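Local coordinates for protein Lmaj004091aaa (Leishmania major, PDB 1XTP) that probably methylates the N-terminal amino group of proteins that begin with an X-Pro-Lys motif, using S-adenosyl-L-methionine as methyl donor, at residues A36-D41 with K47-K52; R106-L111 with T119-P124; E130-E135 with G142-A147. All coordinates share one frame; numbering follows the deposited sequence.

Along the chain from the N terminus the three contacts come in series, none nested in or crossing another. Interaction 1 closes a short loop between helix 30-37 and helix 49-58, in the N-terminal part of the chain. Interaction 2 then folds helix 106-115 back onto strand 118-123, and interaction 3 does the same for helix 126-135 and strand 141-146. These last two are neighbours, with centres about 8 Å apart, because strands 118-123 and 141-146 lie side by side in the large sheet, where Leu121 O and Ile145 N are 2.7 Å apart. Interaction 1 stands apart, its centre about 27 Å from either of the others.

Interaction 1 (A36-D41 with K47-K52); sequences AELTGD and KGWYGK
Glu37, in the last turn of helix 30-37, meets the indole of Trp49 at the start of helix 49-58. Its CB lies 4.1 Å from Trp49 CE3. CG then stands beside the backbone N (chi1 -72°), and a bend at chi2 turns the carboxylate to the rim of the six-membered ring, where OE1 lies near the ring plane, 3.7 Å from Trp49 CE3. An oxygen suits this place, since the ring's edge carries the slightly positive C-H groups. The carboxylate plane is turned 74° from the indole. The other oxygen, OE2, forms a salt bridge with Lys209.

Leu38 approaches the same tryptophan at its five-membered ring: CD2 is 3.7 Å from Trp49 CB and makes an off-centre CH-pi contact, 4.2 Å from the ring centroid. The indole NE1 is spent on Tyr170 O, which helps fix the rotation of the ring.

Two waters bridge the segments. One links backbone atoms, lying near Glu37 O and Thr39 O and accepting from Trp49 N at 3.0 Å. The second donates to Glu37 O and Glu37 OE1 while accepting from Lys52 NZ at 2.7 Å. Farther along, Gly48, with no side chain, brings its CA within 3.5 Å of Asp41 O.

With Glu37 OE1 and Lys52 NZ 4.3 Å apart, too far for a salt bridge, the opposite charges probably still attract, while the shared water links them by hydrogen bonds. Apolar packing against one indole and solvent-mediated polar links thus together join the end of one helix to the beginning of the next.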
loop_
_atom_site.group_PDB
_atom_site.type_symbol
_atom_site.label_atom_id
_atom_site.label_comp_id
_atom_site.label_asym_id
_atom_site.label_seq_id
_atom_site.Cartn_x
_atom_site.Cartn_y
_atom_site.Cartn_z
ATOM N N ALA A 36 13.291 14.150 11.233
ATOM C CA ALA A 36 12.542 15.403 11.042
ATOM C C ALA A 36 11.029 15.192 11.110
ATOM O O ALA A 36 10.295 16.003 11.683
ATOM C CB ALA A 36 12.919 16.054 9.701
ATOM N N GLU A 37 10.560 14.102 10.529
ATOM C CA GLU A 37 9.143 13.905 10.332
ATOM C C GLU A 37 8.427 13.165 11.466
ATOM O O GLU A 37 7.198 13.226 11.532
ATOM C CB GLU A 37 8.915 13.138 9.015
ATOM C CG GLU A 37 9.179 13.960 7.778
ATOM C CD GLU A 37 8.104 15.019 7.507
ATOM O OE1 GLU A 37 6.899 14.760 7.765
ATOM O OE2 GLU A 37 8.466 16.112 7.017
ATOM N N LEU A 38 9.157 12.423 12.303
ATOM C CA LEU A 38 8.523 11.544 13.298
ATOM C C LEU A 38 8.629 12.100 14.716
ATOM O O LEU A 38 8.872 11.372 15.654
ATOM C CB LEU A 38 9.112 10.132 13.253
ATOM C CG LEU A 38 9.001 9.386 11.921
ATOM C CD1 LEU A 38 9.386 7.957 12.112
ATOM C CD2 LEU A 38 7.592 9.482 11.335
ATOM N N THR A 39 8.392 13.387 14.863
ATOM C CA THR A 39 8.413 14.032 16.164
ATOM C C THR A 39 7.036 13.967 16.846
ATOM O O THR A 39 5.985 13.884 16.196
ATOM C CB THR A 39 8.813 15.505 16.031
ATOM O OG1 THR A 39 7.885 16.173 15.163
ATOM C CG2 THR A 39 10.219 15.633 15.446
ATOM N N GLY A 40 7.060 14.007 18.170
ATOM C CA GLY A 40 5.851 14.099 18.974
ATOM C C GLY A 40 4.960 12.886 18.915
ATOM O O GLY A 40 5.394 11.784 18.580
ATOM N N ASP A 41 3.697 13.111 19.235
ATOM C CA ASP A 41 2.665 12.097 19.118
ATOM C C ASP A 41 2.324 11.913 17.628
ATOM O O ASP A 41 1.767 12.803 16.987
ATOM C CB ASP A 41 1.436 12.531 19.928
ATOM C CG ASP A 41 0.184 11.738 19.588
ATOM O OD1 ASP A 41 0.284 10.585 19.070
ATOM O OD2 ASP A 41 -0.911 12.299 19.848
ATOM N N LYS A 47 0.213 17.663 13.880
ATOM C CA LYS A 47 1.658 17.539 14.014
ATOM C C LYS A 47 2.197 16.146 13.754
ATOM O O LYS A 47 3.407 15.963 13.655
ATOM C CB LYS A 47 2.058 17.963 15.417
ATOM C CG LYS A 47 1.706 19.409 15.729
ATOM C CD LYS A 47 2.362 19.857 17.011
ATOM C CE LYS A 47 1.811 21.204 17.479
ATOM N NZ LYS A 47 2.547 21.677 18.690
ATOM N N GLY A 48 1.308 15.167 13.643
ATOM C CA GLY A 48 1.694 13.780 13.674
ATOM C C GLY A 48 1.771 13.212 12.272
ATOM O O GLY A 48 0.881 13.448 11.467
ATOM N N TRP A 49 2.838 12.473 11.995
ATOM C CA TRP A 49 3.032 11.813 10.693
ATOM C C TRP A 49 1.787 11.042 10.248
ATOM O O TRP A 49 1.286 11.223 9.130
ATOM C CB TRP A 49 4.222 10.878 10.782
ATOM C CG TRP A 49 4.321 9.952 9.656
ATOM C CD1 TRP A 49 3.903 8.662 9.628
ATOM C CD2 TRP A 49 4.851 10.239 8.365
ATOM N NE1 TRP A 49 4.120 8.122 8.395
ATOM C CE2 TRP A 49 4.703 9.067 7.591
ATOM C CE3 TRP A 49 5.402 11.388 7.767
ATOM C CZ2 TRP A 49 5.110 8.994 6.267
ATOM C CZ3 TRP A 49 5.807 11.320 6.439
ATOM C CH2 TRP A 49 5.662 10.130 5.702
ATOM N N TYR A 50 1.293 10.174 11.135
ATOM C CA TYR A 50 0.075 9.416 10.880
ATOM C C TYR A 50 -1.173 10.258 11.038
ATOM O O TYR A 50 -2.068 10.179 10.200
ATOM C CB TYR A 50 -0.023 8.188 11.805
ATOM C CG TYR A 50 0.926 7.098 11.454
ATOM C CD1 TYR A 50 0.810 6.408 10.240
ATOM C CD2 TYR A 50 1.934 6.724 12.325
ATOM C CE1 TYR A 50 1.693 5.402 9.915
ATOM C CE2 TYR A 50 2.817 5.719 12.013
ATOM C CZ TYR A 50 2.695 5.059 10.798
ATOM O OH TYR A 50 3.562 4.054 10.480
ATOM N N GLY A 51 -1.227 11.071 12.105
ATOM C CA GLY A 51 -2.396 11.870 12.390
ATOM C C GLY A 51 -2.784 12.834 11.284
ATOM O O GLY A 51 -3.963 13.046 11.004
ATOM N N LYS A 52 -1.788 13.454 10.679
ATOM C CA LYS A 52 -2.027 14.393 9.585
ATOM C C LYS A 52 -2.644 13.709 8.356
ATOM O O LYS A 52 -3.414 14.316 7.603
ATOM C CB LYS A 52 -0.707 15.049 9.190
ATOM C CG LYS A 52 -0.175 16.021 10.210
ATOM C CD LYS A 52 1.114 16.633 9.737
ATOM C CE LYS A 52 2.336 15.840 10.195
ATOM N NZ LYS A 52 3.603 16.549 9.816
HETATM O O HOH W 1 5.324 13.042 13.638
HETATM O O HOH W 2 5.286 14.517 10.223
#

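Interaction 2 (R106-L111 with T119-P124); sequences RITKNL and TDLLEP. With SAI (S-adenosyl-L-homoselenocysteine), chain B.
Thr108 and Thr119 point their methyls at each other tip to tip, CG2 to CG2 at 3.4 Å, closer than carbons usually pack. In both residues the methyl stands opposite the backbone N while the hydroxyl lies beside it, a placement that brings the two methyls together; the Thr108 hydroxyl also lies near Thr119 CG2. Thr108 OG1 meets Leu121 CD1 at 4.0 Å, a looser touch, and has its polar partner in Asp99. Compact, beta-branched threonines suit so close an approach of helix 106-115 to strand 118-123.

Helix and strand belong to the beta-alpha-beta unit formed by strand 96-100, helix 106-115 and strand 118-123, part of the Rossmann-like fold of class I methyltransferases. As is usual in that fold, the cofactor lies across the C-terminal ends of the parallel strands, and S-adenosyl-L-homoselenocysteine is bound there.

Away from the threonines the two segments diverge, and the ligand bridges them instead. Arg106 holds the carboxylate of the ligand with two bonds, NE to OXT at 2.8 Å and NH2 to O at 2.9 Å, the latter nearly straight (170°); NH1 turns to Asp78 and His75. On the strand side, Glu123 receives both ribose hydroxyls: O3' donates to OE1 at 2.7 Å and O2' to OE2 at 2.6 Å. An acidic residue that binds the ribose hydroxyls from the end of this second strand is common in class I methyltransferases. Pro124 CD then approaches N3 of the adenine at 3.3 Å. Asn110, partly exposed, folds back, its ND2 donating at 2.7 Å to Arg106 O, which also accepts from the backbone N of Asn110.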
loop_
_atom_site.group_PDB
_atom_site.type_symbol
_atom_site.label_atom_id
_atom_site.label_comp_id
_atom_site.label_asym_id
_atom_site.label_seq_id
_atom_site.Cartn_x
_atom_site.Cartn_y
_atom_site.Cartn_z
ATOM N N ARG A 106 -13.027 -0.270 -3.303
ATOM C CA ARG A 106 -12.923 -0.300 -4.764
ATOM C C ARG A 106 -12.266 -1.562 -5.323
ATOM O O ARG A 106 -12.761 -2.154 -6.314
ATOM C CB ARG A 106 -12.124 0.921 -5.245
ATOM C CG ARG A 106 -11.984 1.034 -6.781
ATOM C CD ARG A 106 -11.018 2.179 -7.160
ATOM N NE ARG A 106 -9.651 1.852 -6.748
ATOM C CZ ARG A 106 -8.767 1.168 -7.470
ATOM N NH1 ARG A 106 -9.043 0.745 -8.694
ATOM N NH2 ARG A 106 -7.573 0.925 -6.959
ATOM N N ILE A 107 -11.133 -1.955 -4.732
ATOM C CA ILE A 107 -10.444 -3.138 -5.177
ATOM C C ILE A 107 -11.250 -4.422 -4.833
ATOM O O ILE A 107 -11.351 -5.348 -5.652
ATOM C CB ILE A 107 -8.985 -3.197 -4.619
ATOM C CG1 ILE A 107 -8.178 -1.983 -5.122
ATOM C CG2 ILE A 107 -8.296 -4.525 -5.050
ATOM C CD1 ILE A 107 -6.840 -1.781 -4.432
ATOM N N THR A 108 -11.813 -4.470 -3.637
ATOM C CA THR A 108 -12.662 -5.586 -3.234
ATOM C C THR A 108 -13.885 -5.700 -4.154
ATOM O O THR A 108 -14.196 -6.787 -4.624
ATOM C CB THR A 108 -13.108 -5.470 -1.759
ATOM O OG1 THR A 108 -11.951 -5.422 -0.922
ATOM C CG2 THR A 108 -13.990 -6.678 -1.326
ATOM N N LYS A 109 -14.541 -4.579 -4.445
ATOM C CA LYS A 109 -15.764 -4.600 -5.241
ATOM C C LYS A 109 -15.521 -5.092 -6.665
ATOM O O LYS A 109 -16.300 -5.891 -7.182
ATOM C CB LYS A 109 -16.432 -3.217 -5.278
ATOM C CG LYS A 109 -17.795 -3.228 -5.982
ATOM C CD LYS A 109 -18.629 -2.004 -5.665
ATOM N N ASN A 110 -14.432 -4.621 -7.275
ATOM C CA ASN A 110 -14.185 -4.815 -8.699
ATOM C C ASN A 110 -13.199 -5.934 -9.016
ATOM O O ASN A 110 -13.053 -6.295 -10.166
ATOM C CB ASN A 110 -13.673 -3.507 -9.316
ATOM C CG ASN A 110 -14.691 -2.390 -9.226
ATOM O OD1 ASN A 110 -15.612 -2.311 -10.043
ATOM N ND2 ASN A 110 -14.557 -1.541 -8.198
ATOM N N LEU A 111 -12.507 -6.469 -8.019
ATOM C CA LEU A 111 -11.549 -7.534 -8.297
ATOM C C LEU A 111 -11.676 -8.709 -7.355
ATOM O O LEU A 111 -11.845 -9.834 -7.793
ATOM C CB LEU A 111 -10.108 -7.000 -8.277
ATOM C CG LEU A 111 -9.002 -7.982 -8.716
ATOM C CD1 LEU A 111 -9.338 -8.759 -10.002
ATOM C CD2 LEU A 111 -7.705 -7.250 -8.880
ATOM N N THR A 119 -13.655 -11.900 1.190
ATOM C CA THR A 119 -12.700 -10.809 1.310
ATOM C C THR A 119 -12.986 -9.970 2.566
ATOM O O THR A 119 -14.109 -9.542 2.758
ATOM C CB THR A 119 -12.756 -9.917 0.060
ATOM O OG1 THR A 119 -12.476 -10.711 -1.096
ATOM C CG2 THR A 119 -11.736 -8.786 0.136
ATOM N N ASP A 120 -11.964 -9.760 3.402
ATOM C CA ASP A 120 -12.031 -8.838 4.535
ATOM C C ASP A 120 -11.440 -7.478 4.145
ATOM O O ASP A 120 -10.609 -7.399 3.247
ATOM C CB ASP A 120 -11.210 -9.364 5.702
ATOM C CG ASP A 120 -11.727 -10.643 6.255
ATOM O OD1 ASP A 120 -12.919 -10.967 6.080
ATOM O OD2 ASP A 120 -10.928 -11.320 6.932
ATOM N N LEU A 121 -11.848 -6.428 4.854
ATOM C CA LEU A 121 -11.432 -5.037 4.574
ATOM C C LEU A 121 -10.790 -4.417 5.812
ATOM O O LEU A 121 -11.281 -4.621 6.920
ATOM C CB LEU A 121 -12.646 -4.188 4.215
ATOM C CG LEU A 121 -13.119 -4.266 2.765
ATOM C CD1 LEU A 121 -13.950 -5.501 2.544
ATOM C CD2 LEU A 121 -13.906 -3.005 2.394
ATOM N N LEU A 122 -9.698 -3.674 5.616
ATOM C CA LEU A 122 -9.006 -2.993 6.695
ATOM C C LEU A 122 -8.875 -1.517 6.297
ATOM O O LEU A 122 -8.243 -1.219 5.309
ATOM C CB LEU A 122 -7.625 -3.626 6.908
ATOM C CG LEU A 122 -6.718 -3.012 8.000
ATOM C CD1 LEU A 122 -5.720 -4.025 8.499
ATOM C CD2 LEU A 122 -5.974 -1.775 7.511
ATOM N N GLU A 123 -9.454 -0.610 7.073
ATOM C CA GLU A 123 -9.487 0.802 6.713
ATOM C C GLU A 123 -9.686 1.582 7.988
ATOM O O GLU A 123 -10.569 1.232 8.754
ATOM C CB GLU A 123 -10.653 1.048 5.756
ATOM C CG GLU A 123 -11.015 2.509 5.507
ATOM C CD GLU A 123 -9.839 3.341 5.004
ATOM O OE1 GLU A 123 -9.168 2.892 4.058
ATOM O OE2 GLU A 123 -9.573 4.425 5.582
ATOM N N PRO A 124 -8.829 2.583 8.260
ATOM C CA PRO A 124 -8.920 3.358 9.505
ATOM C C PRO A 124 -9.903 4.506 9.510
ATOM O O PRO A 124 -10.274 4.982 10.588
ATOM C CB PRO A 124 -7.496 3.920 9.645
ATOM C CG PRO A 124 -7.059 4.112 8.234
ATOM C CD PRO A 124 -7.628 2.958 7.488
HETATM N N SAI B . -6.596 0.901 -1.538
HETATM C CA SAI B . -7.824 1.612 -1.997
HETATM C CB SAI B . -7.841 3.026 -1.453
HETATM C CG SAI B . -6.698 3.930 -1.886
HETATM SE SE SAI B . -6.922 5.706 -1.063
HETATM C C SAI B . -7.917 1.729 -3.510
HETATM O O SAI B . -6.920 1.571 -4.213
HETATM O OXT SAI B . -8.983 2.018 -4.053
HETATM C "C5'" SAI B . -5.733 5.398 0.483
HETATM C "C4'" SAI B . -6.458 4.801 1.693
HETATM O "O4'" SAI B . -5.504 4.531 2.678
HETATM C "C3'" SAI B . -7.478 5.719 2.349
HETATM O "O3'" SAI B . -8.709 5.061 2.499
HETATM C "C2'" SAI B . -6.925 6.061 3.712
HETATM O "O2'" SAI B . -7.938 6.228 4.695
HETATM C "C1'" SAI B . -6.086 4.828 3.936
HETATM N N9 SAI B . -5.032 4.976 4.929
HETATM C C8 SAI B . -4.340 6.124 5.248
HETATM N N7 SAI B . -3.459 5.821 6.197
HETATM C C5 SAI B . -3.567 4.488 6.482
HETATM C C6 SAI B . -2.891 3.656 7.371
HETATM N N6 SAI B . -1.935 4.160 8.154
HETATM N N1 SAI B . -3.229 2.315 7.442
HETATM C C2 SAI B . -4.241 1.793 6.648
HETATM N N3 SAI B . -4.896 2.627 5.759
HETATM C C4 SAI B . -4.555 3.943 5.680
#

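Interaction 3 (E130-E135 with G142-A147); sequences EEAKRE and GKFILA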
loop_
_atom_site.group_PDB
_atom_site.type_symbol
_atom_site.label_atom_id
_atom_site.label_comp_id
_atom_site.label_asym_id
_atom_site.label_seq_id
_atom_site.Cartn_x
_atom_site.Cartn_y
_atom_site.Cartn_z
ATOM N N GLU A 130 -17.498 2.856 6.288
ATOM C CA GLU A 130 -18.962 2.848 6.283
ATOM C C GLU A 130 -19.529 2.829 4.875
ATOM O O GLU A 130 -20.469 2.111 4.592
ATOM C CB GLU A 130 -19.519 4.060 7.054
ATOM C CG GLU A 130 -19.411 3.941 8.585
ATOM C CD GLU A 130 -19.990 2.621 9.123
ATOM O OE1 GLU A 130 -21.167 2.311 8.806
ATOM O OE2 GLU A 130 -19.255 1.897 9.843
ATOM N N GLU A 131 -18.951 3.630 3.997
ATOM C CA GLU A 131 -19.352 3.626 2.603
ATOM C C GLU A 131 -19.036 2.298 1.899
ATOM O O GLU A 131 -19.832 1.826 1.086
ATOM C CB GLU A 131 -18.689 4.795 1.882
ATOM C CG GLU A 131 -18.997 4.867 0.406
ATOM C CD GLU A 131 -20.477 5.034 0.101
ATOM O OE1 GLU A 131 -21.235 5.531 0.960
ATOM O OE2 GLU A 131 -20.877 4.684 -1.031
ATOM N N ALA A 132 -17.873 1.718 2.193
ATOM C CA ALA A 132 -17.534 0.366 1.741
ATOM C C ALA A 132 -18.605 -0.662 2.088
ATOM O O ALA A 132 -18.961 -1.494 1.246
ATOM C CB ALA A 132 -16.194 -0.070 2.355
ATOM N N LYS A 133 -19.093 -0.624 3.335
ATOM C CA LYS A 133 -20.189 -1.501 3.780
ATOM C C LYS A 133 -21.423 -1.379 2.883
ATOM O O LYS A 133 -22.038 -2.385 2.540
ATOM C CB LYS A 133 -20.589 -1.201 5.230
ATOM C CG LYS A 133 -19.686 -1.784 6.260
ATOM C CD LYS A 133 -20.113 -1.361 7.646
ATOM C CE LYS A 133 -19.044 -1.661 8.664
ATOM N NZ LYS A 133 -19.377 -1.062 9.982
ATOM N N ARG A 134 -21.770 -0.151 2.505
ATOM C CA ARG A 134 -22.906 0.090 1.605
ATOM C C ARG A 134 -22.612 -0.351 0.172
ATOM O O ARG A 134 -23.461 -0.911 -0.495
ATOM C CB ARG A 134 -23.290 1.564 1.597
ATOM C CG ARG A 134 -23.794 2.042 2.941
ATOM C CD ARG A 134 -24.359 3.463 2.866
ATOM N NE ARG A 134 -23.316 4.483 3.005
ATOM C CZ ARG A 134 -22.738 4.820 4.161
ATOM N NH1 ARG A 134 -23.083 4.218 5.305
ATOM N NH2 ARG A 134 -21.797 5.764 4.175
ATOM N N GLU A 135 -21.404 -0.088 -0.297
ATOM C CA GLU A 135 -21.065 -0.393 -1.672
ATOM C C GLU A 135 -20.896 -1.901 -1.851
ATOM O O GLU A 135 -21.084 -2.420 -2.951
ATOM C CB GLU A 135 -19.829 0.394 -2.114
ATOM C CG GLU A 135 -20.157 1.709 -2.818
ATOM C CD GLU A 135 -20.521 1.479 -4.277
ATOM O OE1 GLU A 135 -19.652 0.974 -5.019
ATOM O OE2 GLU A 135 -21.667 1.788 -4.691
ATOM N N GLY A 142 -16.352 -10.360 4.286
ATOM C CA GLY A 142 -16.340 -10.861 5.657
ATOM C C GLY A 142 -16.336 -9.725 6.662
ATOM O O GLY A 142 -17.360 -9.074 6.875
ATOM N N LYS A 143 -15.174 -9.468 7.250
ATOM C CA LYS A 143 -15.024 -8.480 8.309
ATOM C C LYS A 143 -14.682 -7.103 7.746
ATOM O O LYS A 143 -13.974 -6.987 6.735
ATOM C CB LYS A 143 -13.904 -8.902 9.270
ATOM C CG LYS A 143 -14.019 -10.323 9.796
ATOM C CD LYS A 143 -12.768 -10.755 10.584
ATOM N N PHE A 144 -15.182 -6.070 8.434
ATOM C CA PHE A 144 -14.849 -4.669 8.176
ATOM C C PHE A 144 -14.063 -4.133 9.345
ATOM O O PHE A 144 -14.646 -3.774 10.369
ATOM C CB PHE A 144 -16.120 -3.843 8.013
ATOM C CG PHE A 144 -16.831 -4.114 6.740
ATOM C CD1 PHE A 144 -17.741 -5.138 6.657
ATOM C CD2 PHE A 144 -16.558 -3.368 5.605
ATOM C CE1 PHE A 144 -18.377 -5.418 5.447
ATOM C CE2 PHE A 144 -17.207 -3.628 4.401
ATOM C CZ PHE A 144 -18.105 -4.648 4.323
ATOM N N ILE A 145 -12.742 -4.081 9.185
ATOM C CA ILE A 145 -11.845 -3.777 10.284
ATOM C C ILE A 145 -11.474 -2.292 10.281
ATOM O O ILE A 145 -10.820 -1.810 9.373
ATOM C CB ILE A 145 -10.578 -4.664 10.242
ATOM C CG1 ILE A 145 -10.957 -6.140 10.091
ATOM C CG2 ILE A 145 -9.750 -4.506 11.521
ATOM C CD1 ILE A 145 -9.880 -6.969 9.522
ATOM N N LEU A 146 -11.910 -1.579 11.319
ATOM C CA LEU A 146 -11.614 -0.170 11.463
ATOM C C LEU A 146 -10.286 -0.057 12.194
ATOM O O LEU A 146 -10.235 -0.030 13.424
ATOM C CB LEU A 146 -12.726 0.551 12.231
ATOM C CG LEU A 146 -12.596 2.069 12.330
ATOM C CD1 LEU A 146 -12.906 2.739 11.000
ATOM C CD2 LEU A 146 -13.504 2.614 13.411
ATOM N N ALA A 147 -9.206 -0.002 11.425
ATOM C CA ALA A 147 -7.884 0.116 11.994
ATOM C C ALA A 147 -6.911 0.604 10.940
ATOM O O ALA A 147 -7.162 0.459 9.741
ATOM C CB ALA A 147 -7.438 -1.232 12.563
HETATM O O HOH W 3 -16.885 -1.920 11.250
#
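Lys133 NZ, whose alkyl chain lies over the ring of Phe144, is held by two oxygens. Glu130 OE2, one turn earlier in the helix, accepts from it at 3.0 Å in a salt bridge, on the syn side of the carboxylate. A water accepts from the same nitrogen at 2.9 Å and passes the link on by donating to Phe144 O, so the ammonium is tied to helix and strand alike.

Between the backbone and that charged end, the lysine serves as a hydrocarbon. CG sits 3.5 Å from the centroid of the Phe144 ring and only 9° off its normal, a CH-pi contact squarely over the face. Beyond CG the chain runs extended, bringing CE to 3.7 Å from Phe144 CB before NZ reaches the water. Lysine suits an exposed position of this kind, since its methylenes can shield an aromatic face while the ammonium stays hydrated. Ala132 adds a lighter contact, its CB 4.2 Å from Phe144 CE2; its small side chain lets the ring come close to the helix, and Ala132 also touches Leu121 of the neighbouring strand.

On a different flank of the helix Arg134 grips Glu131 side-on, NE and NH2 both reaching OE1 from the same face of the carboxylate, with NE 3.1 Å away. This pair and Glu130 with Lys133 are i to i+3 salt bridges along the helix surface.

Within these segments Phe144 carries the packing of helix 126-135 on the outermost strand 141-146, in the beta-alpha-beta unit of strands 118-123 and 141-146, a building block of the Rossmann-like methyltransferase fold.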